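Local coordinates for protein DyP2 (Amycolatopsis sp. ATCC 39116, PDB 4G2C) that probably oxidises dyes and lignin-related compounds with peroxide as a haem-dependent, multifunctional dye-decolourising peroxidase that also binds manganese, at residues V63-T68 with R376-G381. Residues are numbered along the deposited sequence; the frame is centred on the assembly and turned at random.
Sequences VRDRLT and RGQTYG. With ACT (acetate ion), chain T; ACT (acetate ion), chain X; ACT (acetate ion), chain L; ACT (acetate ion), chain O.
R64 reaches from the loop leading into strand 66-74 to the backbone of strand 374-380, joining the two five-stranded antiparallel sheets of the ferredoxin-like DyP fold; no backbone-to-backbone hydrogen bond links 63-68 to 376-381, and the closest CA pair, D65 and Q378, stands 7.6 Å apart. Its chain runs extended from CG to NE (chi3 -180°), carrying the guanidinium to two successive carbonyls: NE bonds to R376 O at 3.0 Å and NH2 to G377 O at 3.1 Å. Both acceptors lie well off the guanidinium plane, and each N-H...O angle is only 137°, so both bonds are bent. CB of R376 packs over one guanidinium face. Replacing R64 with an alanine would probably leave the R376 and G377 carbonyls without these donors and open a gap beside R376 CB. In the reverse direction, Q378 NE2 donates to R64 O at 3.0 Å in a nearly straight bond, 167°, with that oxygen almost in the amide plane, although NE2 sits well above the plane of the R64 carbonyl. The buried side lies here, where L67 CD2 meets Q378 CB at 4.1 Å and L67 also rests on M406. Towards solvent the contact loosens: exposed D65 turns its CB away, while R64 NH1 bonds H62 O and an acetate, probably from the crystallisation liquor. A classic beta bulge, with D65 and R66 set opposite D172, lies where the strand begins. The other end of the Q378 amide is fixed locally, OE1 accepting T379 N at 2.8 Å through an in-plane lone pair.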
loop_
_atom_site.group_PDB
_atom_site.type_symbol
_atom_site.label_atom_id
_atom_site.label_comp_id
_atom_site.label_asym_id
_atom_site.label_seq_id
_atom_site.Cartn_x
_atom_site.Cartn_y
_atom_site.Cartn_z
ATOM N N VAL A 63 7.707 3.628 -10.723
ATOM C CA VAL A 63 7.124 2.664 -11.645
ATOM C C VAL A 63 7.794 1.336 -11.370
ATOM O O VAL A 63 9.019 1.269 -11.246
ATOM C CB VAL A 63 7.384 3.062 -13.126
ATOM C CG1 VAL A 63 8.887 2.983 -13.447
ATOM C CG2 VAL A 63 6.573 2.184 -14.081
ATOM N N ARG A 64 6.992 0.284 -11.273
ATOM C CA ARG A 64 7.495 -1.024 -10.887
ATOM C C ARG A 64 6.584 -2.130 -11.416
ATOM O O ARG A 64 6.266 -3.080 -10.696
ATOM C CB ARG A 64 7.607 -1.105 -9.354
ATOM C CG ARG A 64 6.277 -0.860 -8.645
ATOM C CD ARG A 64 6.445 -0.352 -7.212
ATOM N NE ARG A 64 5.129 -0.157 -6.608
ATOM C CZ ARG A 64 4.326 0.863 -6.904
ATOM N NH1 ARG A 64 4.730 1.782 -7.770
ATOM N NH2 ARG A 64 3.125 0.962 -6.339
ATOM N N ASP A 65 6.171 -1.997 -12.673
ATOM C CA ASP A 65 5.219 -2.930 -13.289
ATOM C C ASP A 65 5.843 -4.314 -13.359
ATOM O O ASP A 65 5.156 -5.322 -13.408
ATOM C CB ASP A 65 4.822 -2.456 -14.692
ATOM C CG ASP A 65 4.065 -1.138 -14.674
ATOM O OD1 ASP A 65 3.315 -0.877 -13.701
ATOM O OD2 ASP A 65 4.211 -0.358 -15.633
ATOM N N ARG A 66 7.166 -4.342 -13.381
ATOM C CA ARG A 66 7.919 -5.569 -13.202
ATOM C C ARG A 66 8.727 -5.325 -11.958
ATOM O O ARG A 66 9.463 -4.345 -11.879
ATOM C CB ARG A 66 8.849 -5.826 -14.395
ATOM C CG ARG A 66 8.130 -6.287 -15.660
ATOM C CD ARG A 66 7.357 -7.573 -15.392
ATOM N NE ARG A 66 7.022 -8.278 -16.624
ATOM C CZ ARG A 66 7.543 -9.449 -16.984
ATOM N NH1 ARG A 66 8.422 -10.065 -16.193
ATOM N NH2 ARG A 66 7.178 -10.008 -18.135
ATOM N N LEU A 67 8.571 -6.203 -10.980
ATOM C CA LEU A 67 9.242 -6.041 -9.703
ATOM C C LEU A 67 9.807 -7.363 -9.215
ATOM O O LEU A 67 9.105 -8.374 -9.166
ATOM C CB LEU A 67 8.267 -5.485 -8.660
ATOM C CG LEU A 67 8.758 -5.470 -7.214
ATOM C CD1 LEU A 67 9.871 -4.444 -7.050
ATOM C CD2 LEU A 67 7.602 -5.170 -6.275
ATOM N N THR A 68 11.084 -7.341 -8.860
ATOM C CA THR A 68 11.722 -8.468 -8.191
ATOM C C THR A 68 11.980 -8.087 -6.740
ATOM O O THR A 68 12.528 -7.023 -6.479
ATOM C CB THR A 68 13.063 -8.845 -8.884
ATOM O OG1 THR A 68 12.798 -9.710 -9.996
ATOM C CG2 THR A 68 14.004 -9.552 -7.906
ATOM N N ARG A 376 2.530 1.376 -1.767
ATOM C CA ARG A 376 3.413 1.141 -2.907
ATOM C C ARG A 376 3.398 -0.325 -3.314
ATOM O O ARG A 376 4.424 -0.860 -3.736
ATOM C CB ARG A 376 4.849 1.529 -2.538
ATOM C CG ARG A 376 5.003 2.955 -2.032
ATOM C CD ARG A 376 4.954 3.948 -3.186
ATOM N NE ARG A 376 5.232 5.302 -2.723
ATOM C CZ ARG A 376 4.307 6.243 -2.540
ATOM N NH1 ARG A 376 3.030 5.978 -2.801
ATOM N NH2 ARG A 376 4.660 7.450 -2.103
ATOM N N GLY A 377 2.244 -0.977 -3.180
ATOM C CA GLY A 377 2.132 -2.404 -3.422
ATOM C C GLY A 377 2.203 -2.785 -4.886
ATOM O O GLY A 377 2.127 -1.933 -5.770
ATOM N N GLN A 378 2.376 -4.074 -5.152
ATOM C CA GLN A 378 2.291 -4.570 -6.520
ATOM C C GLN A 378 1.645 -5.942 -6.496
ATOM O O GLN A 378 1.884 -6.730 -5.570
ATOM C CB GLN A 378 3.673 -4.612 -7.185
ATOM C CG GLN A 378 3.674 -4.971 -8.676
ATOM C CD GLN A 378 2.734 -4.118 -9.505
ATOM O OE1 GLN A 378 1.519 -4.298 -9.456
ATOM N NE2 GLN A 378 3.291 -3.189 -10.274
ATOM N N THR A 379 0.784 -6.207 -7.480
ATOM C CA THR A 379 0.162 -7.530 -7.594
ATOM C C THR A 379 1.169 -8.636 -7.934
ATOM O O THR A 379 2.221 -8.389 -8.530
ATOM C CB THR A 379 -0.945 -7.541 -8.666
ATOM O OG1 THR A 379 -0.487 -6.856 -9.843
ATOM C CG2 THR A 379 -2.201 -6.858 -8.138
ATOM N N TYR A 380 0.838 -9.862 -7.569
ATOM C CA TYR A 380 1.641 -10.992 -8.008
ATOM C C TYR A 380 0.782 -12.123 -8.556
ATOM O O TYR A 380 -0.410 -12.228 -8.251
ATOM C CB TYR A 380 2.504 -11.512 -6.866
ATOM C CG TYR A 380 1.736 -12.270 -5.813
ATOM C CD1 TYR A 380 1.533 -13.645 -5.930
ATOM C CD2 TYR A 380 1.217 -11.620 -4.692
ATOM C CE1 TYR A 380 0.834 -14.354 -4.954
ATOM C CE2 TYR A 380 0.523 -12.322 -3.711
ATOM C CZ TYR A 380 0.335 -13.689 -3.850
ATOM O OH TYR A 380 -0.352 -14.400 -2.888
ATOM N N GLY A 381 1.412 -12.985 -9.348
ATOM C CA GLY A 381 0.744 -14.141 -9.905
ATOM C C GLY A 381 0.396 -13.958 -11.375
ATOM O O GLY A 381 0.271 -12.837 -11.872
HETATM C C ACT T . 9.889 -9.384 -12.967
HETATM O O ACT T . 10.580 -9.142 -13.995
HETATM O OXT ACT T . 8.677 -9.031 -12.971
HETATM C CH3 ACT T . 10.485 -10.068 -11.778
HETATM C C ACT X . 2.549 9.286 -5.041
HETATM O O ACT X . 3.195 8.281 -5.418
HETATM O OXT ACT X . 2.620 9.567 -3.816
HETATM C CH3 ACT X . 1.743 10.102 -6.011
HETATM C C ACT L . 1.327 3.963 -7.609
HETATM O O ACT L . 2.252 3.583 -8.388
HETATM O OXT ACT L . 0.629 3.071 -7.050
HETATM C CH3 ACT L . 1.056 5.421 -7.348
HETATM C C ACT O . -1.193 -0.203 -4.237
HETATM O O ACT O . -0.813 0.992 -4.329
HETATM O OXT ACT O . -1.105 -0.758 -3.110
HETATM C CH3 ACT O . -1.722 -0.940 -5.431
#